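Local atomic coordinates of gamma-hexachlorocyclohexane dehydrochlorinase (Novosphingobium barchaimii LL02, PDB entry 5KVB), a protein that probably catalyses two successive anti dehydrochlorinations of the pollutant gamma-hexachlorocyclohexane (lindane), yielding 1,3,4,6-tetrachloro-1,4-cyclohexadiene by way of gamma-pentachlorocyclohexene. Residues G105-E109 with G110-I114; L66-N69 with V70-R74; S25-L28 with I29-K33; E88-S91 with A92-N96. All coordinates share one frame; numbering follows the deposited sequence. Where two conformers were deposited one is given.

How the contacts relate
All four contacts are local and belong to a SnoaL-like domain of the NTF2 class, in which helices pack against a curved sheet. Contact 3 carries Asp32, inferred to act with His80. Contact 2 lies beside it, centres about 14 Å apart, and joins it through a probable hydrogen bond from Trp72 NE1 to Val31 O (3.0 Å); its Val71 side chain comes within about 6 Å of that of His80. Contact 1 meets contact 2 where Val108 N approaches Arg74 O at 2.9 Å. Contacts 1 and 4 sit at the two ends of strand 94-107, centres about 38 Å apart, and contact 4 is remote from the catalytic pair.

Contact 1. Residues G105-E109 with G110-I114; sequences GNLVE and GNQSI
Ser113 OG donates a hydrogen bond to Asn106 OD1 at 2.8 Å, meeting the side-chain carbonyl almost head-on (C=O...donor angle 168°). The two residues form a non-hydrogen-bonded antiparallel pair, and with its CG beside the backbone N (chi1 -66°) Asn106 directs its amide oxygen across to the serine. Both groups have further partners: Asn106 ND2 bonds to Asp77 OD1, and Ser113 OG also bonds to Phe151 N. With alanine in place of Asn106, the Ser113 hydroxyl is likely to lose this acceptor and Asp77 OD1 its amide donor.

The backbone ladder flanks this link. Gly105 and Ile114 are a hydrogen-bonded pair, with Gly105 N to Ile114 O at 3.1 Å and Ile114 N to Gly105 O at 2.9 Å. Next, Leu107 N reaches Gln112 O at 2.8 Å. The connection closes through Asn111 N to Val108 O (3.1 Å). The backbone angles of Glu109 and Gly110 there fit a type II beta turn; the positive phi of Gly110 (74°) suits glycine, and a CB would press on Glu109 O.

Packing is modest: Leu107 CB lies 4.1 Å from Ile114 CG1, while the Leu107 and Gln112 side chains run alongside each other in the same direction.

The result is the closed end of the hairpin between strands 94-107 and 113-127. Strand 75-89 borders it through Trp75 and His76, strand 130-145 through Phe143 and Pro145, and Tyr142 of the second subunit packs on Asn106.

Contact 2. Residues L66-N69 with V70-R74; sequences LVNN and VVWPR
Leu66 O receives two backbone donors, Val70 N at 3.0 Å and Val71 N at 3.1 Å. The first comes from above the carbonyl plane, 38° out of it, and the second lies in that plane. Val67 O then bonds to Trp72 N at 2.8 Å, again five residues on, so the end of helix 59-71 widens from alpha-type bonding into a pi-type turn. Pro73 follows without an N-H to donate; its CG rests 3.2 Å from Asn68 O.

The wider turn brings the Trp72 indole back beside Val67. Val67 CG2, set between its own backbone N and carbonyl carbon, stands over the six-membered ring, 3.7 Å from the centroid and 12° off the normal: a CH-pi contact. At the ring edge Asn68 OD1 approaches Trp72 CZ3 to 3.5 Å, with the amide turned almost perpendicular to the indole (81°). On another side, Leu66 CD1 touches Val70 CB at 3.9 Å.

The polar ends have partners beyond the cluster: Asn68 ND2 bonds to Glu36 OE2 and Leu64 O, and Trp72 NE1 to Val31 O. With one face against Val67 and its N-H tied to the neighbouring helix, the buried indole has its rotation fixed by packing and bonding together.

Contact 3. Residues S25-L28 with I29-K33; sequences SDQL and IGVDK
The C-terminal turns of helix 10-33 carry Asp32, probably an active-site residue as in a close relative, and the bond from Asp32 N to Leu28 O (3.0 Å) ties it into regular alpha-helical bonding. Earlier bonds repeat the pattern: Ile29 N meets Ser25 O at 2.9 Å in a nearly straight bond (174° at the hydrogen), and Gly30 N reaches Asp26 O at 2.8 Å.

With CG beside the backbone N (chi1 -72°), the Asp32 carboxylate folds back alongside Leu28 O. A water donates to Leu28 O at 2.8 Å and, weakly, to Asp32 OD1 at 2.9 Å, spanning carbonyl and carboxylate. On another side of the helix Gln27 and Val31 run side by side, Gln27 NE2 lying 3.6 Å from Val31 CG2, and both touch Trp49. Asp26 forms salt bridges to Arg38 of its own chain and to Arg86 of the second subunit.

Replacing Asp32 by an alanine would probably leave His80 ND1 without its acceptor and its imidazole freer to turn. That ND1 bonds to Asp32 OD1, consistent with an Asp-His pair in which the helix holds the carboxylate and the carboxylate orients His80, the likely proton acceptor in the elimination.

Contact 4. Residues E88-S91 with A92-N96; sequences EFVS and ADKVN
First torsions that set Phe89 CG (chi1 -73°) and Val95 CG2 beside their own backbone nitrogens bring ring and methyl together on the face that the two residues share. The methyl thereby lies over the phenyl face, 3.7 Å from the centroid and 25° off the normal, displaced toward the CD2-CE2 side of the ring. This CH-pi contact belongs to a non-hydrogen-bonded antiparallel pair. Ser91 takes a different torsion (chi1 71°), which sets OG between its backbone N and carbonyl carbon; from there the oxygen accepts Asp93 N at 3.2 Å, forming an ST turn.

Val90 points its CG2 at the amide of Asn96, 3.5 Å from ND2, the two side chains meeting at a slant.

Backbone bonds fix the register. Glu88 N to Asn96 O measures 2.9 Å, and Asn96 N to Glu88 O 2.8 Å. Lys94 O then takes two donors: Val90 N at 2.8 Å, tilted from the carbonyl plane, and Ser91 N at 3.2 Å, in that plane on a lone pair. Lys94 N returns only a weak bond to Ser91 O (3.4 Å).

Outside the contact, Arg13, Ser16 and Arg17 of helix 10-33 touch Phe89, and Asp93 OD1 forms a salt bridge to Arg126.

Two residues, Val90 and Ser91, opposite the single Lys94 define a classic beta bulge, here leading straight into the type I turn from Ser91 to Lys94 that joins strands 75-89 and 94-107 as a beta hairpin at the surface.

Contact 1. Residues G105-E109 with G110-I114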
loop_
_atom_site.group_PDB
_atom_site.type_symbol
_atom_site.label_atom_id
_atom_site.label_comp_id
_atom_site.label_asym_id
_atom_site.label_seq_id
_atom_site.Cartn_x
_atom_site.Cartn_y
_atom_site.Cartn_z
ATOM N N GLY A 105 8.096 8.121 11.897
ATOM C CA GLY A 105 9.501 8.255 12.214
ATOM C C GLY A 105 9.822 8.841 13.566
ATOM O O GLY A 105 8.959 9.375 14.259
ATOM N N ASN A 106 11.098 8.721 13.910
ATOM C CA ASN A 106 11.648 9.212 15.166
ATOM C C ASN A 106 12.616 10.356 14.872
ATOM O O ASN A 106 13.735 10.123 14.408
ATOM C CB ASN A 106 12.343 8.072 15.912
ATOM C CG ASN A 106 11.374 6.993 16.370
ATOM O OD1 ASN A 106 10.281 7.292 16.844
ATOM N ND2 ASN A 106 11.767 5.732 16.214
ATOM N N LEU A 107 12.165 11.582 15.117
ATOM C CA LEU A 107 12.945 12.800 14.881
ATOM C C LEU A 107 13.986 13.013 15.980
ATOM O O LEU A 107 13.686 12.815 17.158
ATOM C CB LEU A 107 12.003 14.006 14.811
ATOM C CG LEU A 107 12.466 15.336 14.208
ATOM C CD1 LEU A 107 12.656 15.219 12.701
ATOM C CD2 LEU A 107 11.464 16.433 14.541
ATOM N N VAL A 108 15.199 13.415 15.611
ATOM C CA VAL A 108 16.236 13.689 16.614
ATOM C C VAL A 108 15.874 14.899 17.488
ATOM O O VAL A 108 15.891 14.807 18.723
ATOM C CB VAL A 108 17.609 13.927 15.949
ATOM C CG1 VAL A 108 18.634 14.369 16.988
ATOM C CG2 VAL A 108 18.082 12.669 15.246
ATOM N N GLU A 109 15.528 16.011 16.848
ATOM C CA GLU A 109 15.107 17.231 17.544
ATOM C C GLU A 109 13.913 16.984 18.470
ATOM O O GLU A 109 12.821 16.651 18.010
ATOM C CB GLU A 109 14.754 18.323 16.527
ATOM C CG GLU A 109 14.300 19.641 17.149
ATOM C CD GLU A 109 15.412 20.338 17.908
ATOM O OE1 GLU A 109 16.593 20.137 17.553
ATOM O OE2 GLU A 109 15.105 21.088 18.860
ATOM N N GLY A 110 14.117 17.149 19.776
ATOM C CA GLY A 110 13.050 16.953 20.741
ATOM C C GLY A 110 12.651 15.515 21.026
ATOM O O GLY A 110 11.708 15.278 21.787
ATOM N N ASN A 111 13.358 14.555 20.424
ATOM C CA ASN A 111 13.035 13.128 20.552
ATOM C C ASN A 111 11.572 12.814 20.235
ATOM O O ASN A 111 10.954 11.974 20.886
ATOM C CB ASN A 111 13.369 12.618 21.965
ATOM C CG ASN A 111 13.275 11.101 22.085
ATOM O OD1 ASN A 111 13.762 10.369 21.222
ATOM N ND2 ASN A 111 12.620 10.625 23.141
ATOM N N GLN A 112 11.032 13.472 19.213
ATOM C CA GLN A 112 9.620 13.369 18.879
ATOM C C GLN A 112 9.336 12.283 17.852
ATOM O O GLN A 112 10.085 12.128 16.890
ATOM C CB GLN A 112 9.109 14.697 18.321
ATOM C CG GLN A 112 9.348 15.889 19.219
ATOM C CD GLN A 112 9.001 17.194 18.536
ATOM O OE1 GLN A 112 9.877 17.891 18.018
ATOM N NE2 GLN A 112 7.726 17.528 18.524
ATOM N N SER A 113 8.246 11.551 18.040
ATOM C CA SER A 113 7.751 10.707 16.956
ATOM C C SER A 113 6.786 11.527 16.108
ATOM O O SER A 113 6.022 12.341 16.625
ATOM C CB SER A 113 7.076 9.440 17.485
ATOM O OG SER A 113 8.032 8.494 17.938
ATOM N N ILE A 114 6.835 11.302 14.796
ATOM C CA ILE A 114 6.121 12.122 13.817
ATOM C C ILE A 114 5.345 11.241 12.838
ATOM O O ILE A 114 5.845 10.191 12.421
ATOM C CB ILE A 114 7.095 13.000 12.989
ATOM C CG1 ILE A 114 8.027 13.816 13.894
ATOM C CG2 ILE A 114 6.332 13.907 12.008
ATOM C CD1 ILE A 114 7.335 14.914 14.655
HETATM O O HOH W 1 10.594 9.093 19.428
HETATM O O HOH W 2 12.808 10.347 18.328
#

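Contact 2. Residues L66-N69 with V70-R74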
loop_
_atom_site.group_PDB
_atom_site.type_symbol
_atom_site.label_atom_id
_atom_site.label_comp_id
_atom_site.label_asym_id
_atom_site.label_seq_id
_atom_site.Cartn_x
_atom_site.Cartn_y
_atom_site.Cartn_z
ATOM N N LEU A 66 21.410 14.845 -0.591
ATOM C CA LEU A 66 20.208 15.222 0.138
ATOM C C LEU A 66 19.963 14.323 1.344
ATOM O O LEU A 66 19.692 14.816 2.439
ATOM C CB LEU A 66 18.986 15.183 -0.792
ATOM C CG LEU A 66 17.617 15.385 -0.123
ATOM C CD1 LEU A 66 17.537 16.765 0.542
ATOM C CD2 LEU A 66 16.491 15.189 -1.131
ATOM N N VAL A 67 20.039 13.009 1.162
ATOM C CA VAL A 67 19.718 12.141 2.288
ATOM C C VAL A 67 20.861 12.106 3.316
ATOM O O VAL A 67 20.601 12.161 4.517
ATOM C CB VAL A 67 19.339 10.712 1.832
ATOM C CG1 VAL A 67 18.020 10.747 1.077
ATOM C CG2 VAL A 67 20.420 10.091 0.971
ATOM N N ASN A 68 22.119 12.081 2.882
ATOM C CA ASN A 68 23.221 12.042 3.855
ATOM C C ASN A 68 23.411 13.320 4.675
ATOM O O ASN A 68 23.840 13.255 5.836
ATOM C CB ASN A 68 24.543 11.713 3.159
ATOM C CG ASN A 68 24.755 10.228 2.982
ATOM O OD1 ASN A 68 25.012 9.503 3.944
ATOM N ND2 ASN A 68 24.659 9.763 1.747
ATOM N N ASN A 69 23.103 14.472 4.083
ATOM C CA ASN A 69 23.421 15.757 4.713
ATOM C C ASN A 69 22.219 16.507 5.293
ATOM O O ASN A 69 22.364 17.257 6.257
ATOM C CB ASN A 69 24.143 16.659 3.705
ATOM C CG ASN A 69 25.475 16.087 3.260
ATOM O OD1 ASN A 69 26.296 15.677 4.080
ATOM N ND2 ASN A 69 25.688 16.045 1.954
ATOM N N VAL A 70 21.042 16.317 4.709
ATOM C CA VAL A 70 19.852 17.019 5.176
ATOM C C VAL A 70 18.882 16.081 5.894
ATOM O O VAL A 70 18.470 16.364 7.014
ATOM C CB VAL A 70 19.108 17.724 4.016
ATOM C CG1 VAL A 70 17.904 18.485 4.540
ATOM C CG2 VAL A 70 20.042 18.660 3.268
ATOM N N VAL A 71 18.521 14.962 5.269
ATOM C CA VAL A 71 17.440 14.141 5.814
ATOM C C VAL A 71 17.885 13.183 6.917
ATOM O O VAL A 71 17.394 13.285 8.047
ATOM C CB VAL A 71 16.741 13.336 4.707
ATOM C CG1 VAL A 71 15.619 12.500 5.298
ATOM C CG2 VAL A 71 16.195 14.284 3.645
ATOM N N TRP A 72 18.796 12.262 6.613
ATOM C CA TRP A 72 19.169 11.226 7.582
ATOM C C TRP A 72 19.697 11.785 8.921
ATOM O O TRP A 72 19.355 11.249 9.971
ATOM C CB TRP A 72 20.190 10.240 6.977
ATOM C CG TRP A 72 19.608 9.328 5.877
ATOM C CD1 TRP A 72 18.288 9.063 5.652
ATOM C CD2 TRP A 72 20.337 8.579 4.885
ATOM N NE1 TRP A 72 18.147 8.204 4.587
ATOM C CE2 TRP A 72 19.389 7.894 4.097
ATOM C CE3 TRP A 72 21.694 8.428 4.583
ATOM C CZ2 TRP A 72 19.753 7.064 3.034
ATOM C CZ3 TRP A 72 22.056 7.601 3.526
ATOM C CH2 TRP A 72 21.088 6.933 2.765
ATOM N N PRO A 73 20.501 12.869 8.907
ATOM C CA PRO A 73 20.926 13.361 10.234
ATOM C C PRO A 73 19.781 13.871 11.111
ATOM O O PRO A 73 19.953 13.946 12.338
ATOM C CB PRO A 73 21.881 14.512 9.897
ATOM C CG PRO A 73 22.357 14.238 8.523
ATOM C CD PRO A 73 21.204 13.569 7.817
ATOM N N ARG A 74 18.644 14.219 10.517
ATOM C CA ARG A 74 17.514 14.728 11.290
ATOM C C ARG A 74 16.708 13.626 11.971
ATOM O O ARG A 74 15.901 13.919 12.842
ATOM C CB ARG A 74 16.563 15.538 10.410
ATOM C CG ARG A 74 17.094 16.855 9.881
ATOM C CD ARG A 74 16.104 17.405 8.863
ATOM N NE ARG A 74 16.444 18.743 8.391
ATOM C CZ ARG A 74 15.784 19.377 7.427
ATOM N NH1 ARG A 74 14.754 18.790 6.831
ATOM N NH2 ARG A 74 16.155 20.595 7.056
#

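Contact 3. Residues S25-L28 with I29-K33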
loop_
_atom_site.group_PDB
_atom_site.type_symbol
_atom_site.label_atom_id
_atom_site.label_comp_id
_atom_site.label_asym_id
_atom_site.label_seq_id
_atom_site.Cartn_x
_atom_site.Cartn_y
_atom_site.Cartn_z
ATOM N N SER A 25 9.236 2.076 -5.766
ATOM C CA SER A 25 9.467 1.382 -4.507
ATOM C C SER A 25 10.946 1.421 -4.104
ATOM O O SER A 25 11.246 1.540 -2.908
ATOM C CB SER A 25 8.961 -0.055 -4.591
ATOM O OG SER A 25 7.536 -0.054 -4.565
ATOM N N ASP A 26 11.854 1.356 -5.078
ATOM C CA ASP A 26 13.296 1.417 -4.798
ATOM C C ASP A 26 13.688 2.766 -4.171
ATOM O O ASP A 26 14.582 2.809 -3.326
ATOM C CB ASP A 26 14.127 1.169 -6.073
ATOM C CG ASP A 26 14.247 -0.309 -6.432
ATOM O OD1 ASP A 26 13.867 -1.171 -5.601
ATOM O OD2 ASP A 26 14.734 -0.613 -7.548
ATOM N N GLN A 27 13.005 3.848 -4.550
ATOM C CA GLN A 27 13.250 5.139 -3.914
ATOM C C GLN A 27 12.916 5.063 -2.427
ATOM O O GLN A 27 13.715 5.462 -1.576
ATOM C CB GLN A 27 12.434 6.251 -4.594
ATOM C CG GLN A 27 12.881 7.697 -4.241
ATOM C CD GLN A 27 12.364 8.214 -2.903
ATOM O OE1 GLN A 27 11.418 7.677 -2.340
ATOM N NE2 GLN A 27 12.983 9.283 -2.403
ATOM N N LEU A 28 11.732 4.550 -2.112
ATOM C CA LEU A 28 11.289 4.488 -0.719
ATOM C C LEU A 28 12.171 3.550 0.108
ATOM O O LEU A 28 12.606 3.900 1.210
ATOM C CB LEU A 28 9.823 4.046 -0.635
ATOM C CG LEU A 28 8.754 5.135 -0.791
ATOM C CD1 LEU A 28 8.747 5.728 -2.189
ATOM C CD2 LEU A 28 7.369 4.619 -0.431
ATOM N N ILE A 29 12.431 2.358 -0.421
ATOM C CA ILE A 29 13.258 1.369 0.278
ATOM C C ILE A 29 14.698 1.880 0.458
ATOM O O ILE A 29 15.292 1.743 1.532
ATOM C CB ILE A 29 13.255 0.016 -0.487
ATOM C CG1 ILE A 29 11.855 -0.615 -0.478
ATOM C CG2 ILE A 29 14.248 -0.978 0.121
ATOM C CD1 ILE A 29 11.653 -1.667 -1.565
ATOM N N GLY A 30 15.242 2.517 -0.572
ATOM C CA GLY A 30 16.604 3.035 -0.499
ATOM C C GLY A 30 16.749 4.103 0.568
ATOM O O GLY A 30 17.717 4.097 1.330
ATOM N N VAL A 31 15.776 5.002 0.670
ATOM C CA VAL A 31 15.840 6.052 1.691
ATOM C C VAL A 31 15.619 5.484 3.110
ATOM O O VAL A 31 16.275 5.905 4.074
ATOM C CB VAL A 31 14.816 7.176 1.389
ATOM C CG1 VAL A 31 14.682 8.135 2.565
ATOM C CG2 VAL A 31 15.220 7.940 0.139
ATOM N N ASP A 32 14.722 4.509 3.240
ATOM C CA ASP A 32 14.391 3.940 4.550
ATOM C C ASP A 32 15.466 3.013 5.110
ATOM O O ASP A 32 15.767 3.049 6.309
ATOM C CB ASP A 32 13.079 3.153 4.485
ATOM C CG ASP A 32 11.859 4.043 4.351
ATOM O OD1 ASP A 32 11.961 5.256 4.644
ATOM O OD2 ASP A 32 10.785 3.522 3.973
ATOM N N LYS A 33 16.006 2.163 4.246
ATOM C CA LYS A 33 16.994 1.158 4.645
ATOM C C LYS A 33 18.403 1.740 4.550
ATOM O O LYS A 33 19.381 1.070 4.893
ATOM C CB LYS A 33 16.870 -0.109 3.770
ATOM C CG LYS A 33 15.761 -1.102 4.170
ATOM C CD LYS A 33 14.374 -0.477 4.223
ATOM C CE LYS A 33 13.296 -1.539 4.420
ATOM N NZ LYS A 33 11.992 -0.893 4.759
HETATM O O HOH W 3 11.578 6.374 2.022
#

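Contact 4. Residues E88-S91 with A92-N96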
loop_
_atom_site.group_PDB
_atom_site.type_symbol
_atom_site.label_atom_id
_atom_site.label_comp_id
_atom_site.label_asym_id
_atom_site.label_seq_id
_atom_site.Cartn_x
_atom_site.Cartn_y
_atom_site.Cartn_z
ATOM N N GLU A 88 0.532 7.584 -15.699
ATOM C CA GLU A 88 -0.056 8.006 -16.973
ATOM C C GLU A 88 1.045 8.276 -17.978
ATOM O O GLU A 88 2.035 8.937 -17.655
ATOM C CB GLU A 88 -0.903 9.266 -16.792
ATOM C CG GLU A 88 -2.056 9.123 -15.820
ATOM C CD GLU A 88 -3.347 8.682 -16.482
ATOM O OE1 GLU A 88 -3.292 8.117 -17.597
ATOM O OE2 GLU A 88 -4.421 8.911 -15.884
ATOM N N PHE A 89 0.866 7.774 -19.194
ATOM C CA PHE A 89 1.844 7.982 -20.248
ATOM C C PHE A 89 1.619 9.341 -20.924
ATOM O O PHE A 89 0.591 9.566 -21.566
ATOM C CB PHE A 89 1.782 6.829 -21.257
ATOM C CG PHE A 89 2.362 5.536 -20.732
ATOM C CD1 PHE A 89 1.618 4.720 -19.898
ATOM C CD2 PHE A 89 3.661 5.149 -21.050
ATOM C CE1 PHE A 89 2.148 3.537 -19.400
ATOM C CE2 PHE A 89 4.195 3.967 -20.552
ATOM C CZ PHE A 89 3.446 3.166 -19.730
ATOM N N VAL A 90 2.567 10.252 -20.741
ATOM C CA VAL A 90 2.542 11.551 -21.413
ATOM C C VAL A 90 2.867 11.343 -22.893
ATOM O O VAL A 90 2.264 11.963 -23.785
ATOM C CB VAL A 90 3.541 12.527 -20.759
ATOM C CG1 VAL A 90 3.571 13.858 -21.514
ATOM C CG2 VAL A 90 3.179 12.746 -19.293
ATOM N N SER A 91 3.815 10.442 -23.128
ATOM C CA SER A 91 4.219 9.981 -24.452
ATOM C C SER A 91 4.689 8.546 -24.272
ATOM O O SER A 91 4.687 8.033 -23.153
ATOM C CB SER A 91 5.342 10.845 -25.021
ATOM O OG SER A 91 6.552 10.595 -24.318
ATOM N N ALA A 92 5.124 7.900 -25.346
ATOM C CA ALA A 92 5.611 6.527 -25.235
ATOM C C ALA A 92 6.844 6.426 -24.334
ATOM O O ALA A 92 7.113 5.367 -23.774
ATOM C CB ALA A 92 5.928 5.958 -26.621
ATOM N N ASP A 93 7.579 7.526 -24.181
ATOM C CA ASP A 93 8.826 7.494 -23.405
ATOM C C ASP A 93 8.834 8.421 -22.189
ATOM O O ASP A 93 9.894 8.725 -21.647
ATOM C CB ASP A 93 10.017 7.843 -24.314
ATOM C CG ASP A 93 10.182 6.868 -25.462
ATOM O OD1 ASP A 93 10.113 5.639 -25.249
ATOM O OD2 ASP A 93 10.373 7.354 -26.596
ATOM N N LYS A 94 7.661 8.887 -21.772
ATOM C CA LYS A 94 7.578 9.762 -20.611
ATOM C C LYS A 94 6.311 9.436 -19.837
ATOM O O LYS A 94 5.207 9.420 -20.393
ATOM C CB LYS A 94 7.601 11.244 -21.023
ATOM C CG LYS A 94 7.596 12.225 -19.842
ATOM C CD LYS A 94 7.754 13.693 -20.285
ATOM C CE LYS A 94 9.124 13.960 -20.902
ATOM N NZ LYS A 94 9.342 15.403 -21.267
ATOM N N VAL A 95 6.491 9.155 -18.550
ATOM C CA VAL A 95 5.389 8.781 -17.669
ATOM C C VAL A 95 5.307 9.726 -16.460
ATOM O O VAL A 95 6.328 10.068 -15.849
ATOM C CB VAL A 95 5.543 7.317 -17.188
ATOM C CG1 VAL A 95 4.585 7.005 -16.036
ATOM C CG2 VAL A 95 5.316 6.375 -18.352
ATOM N N ASN A 96 4.091 10.174 -16.143
ATOM C CA ASN A 96 3.787 10.872 -14.896
ATOM C C ASN A 96 3.310 9.899 -13.833
ATOM O O ASN A 96 2.473 9.039 -14.121
ATOM C CB ASN A 96 2.669 11.900 -15.096
ATOM C CG ASN A 96 3.125 13.185 -15.737
ATOM O OD1 ASN A 96 4.305 13.502 -15.775
ATOM N ND2 ASN A 96 2.156 13.969 -16.204
#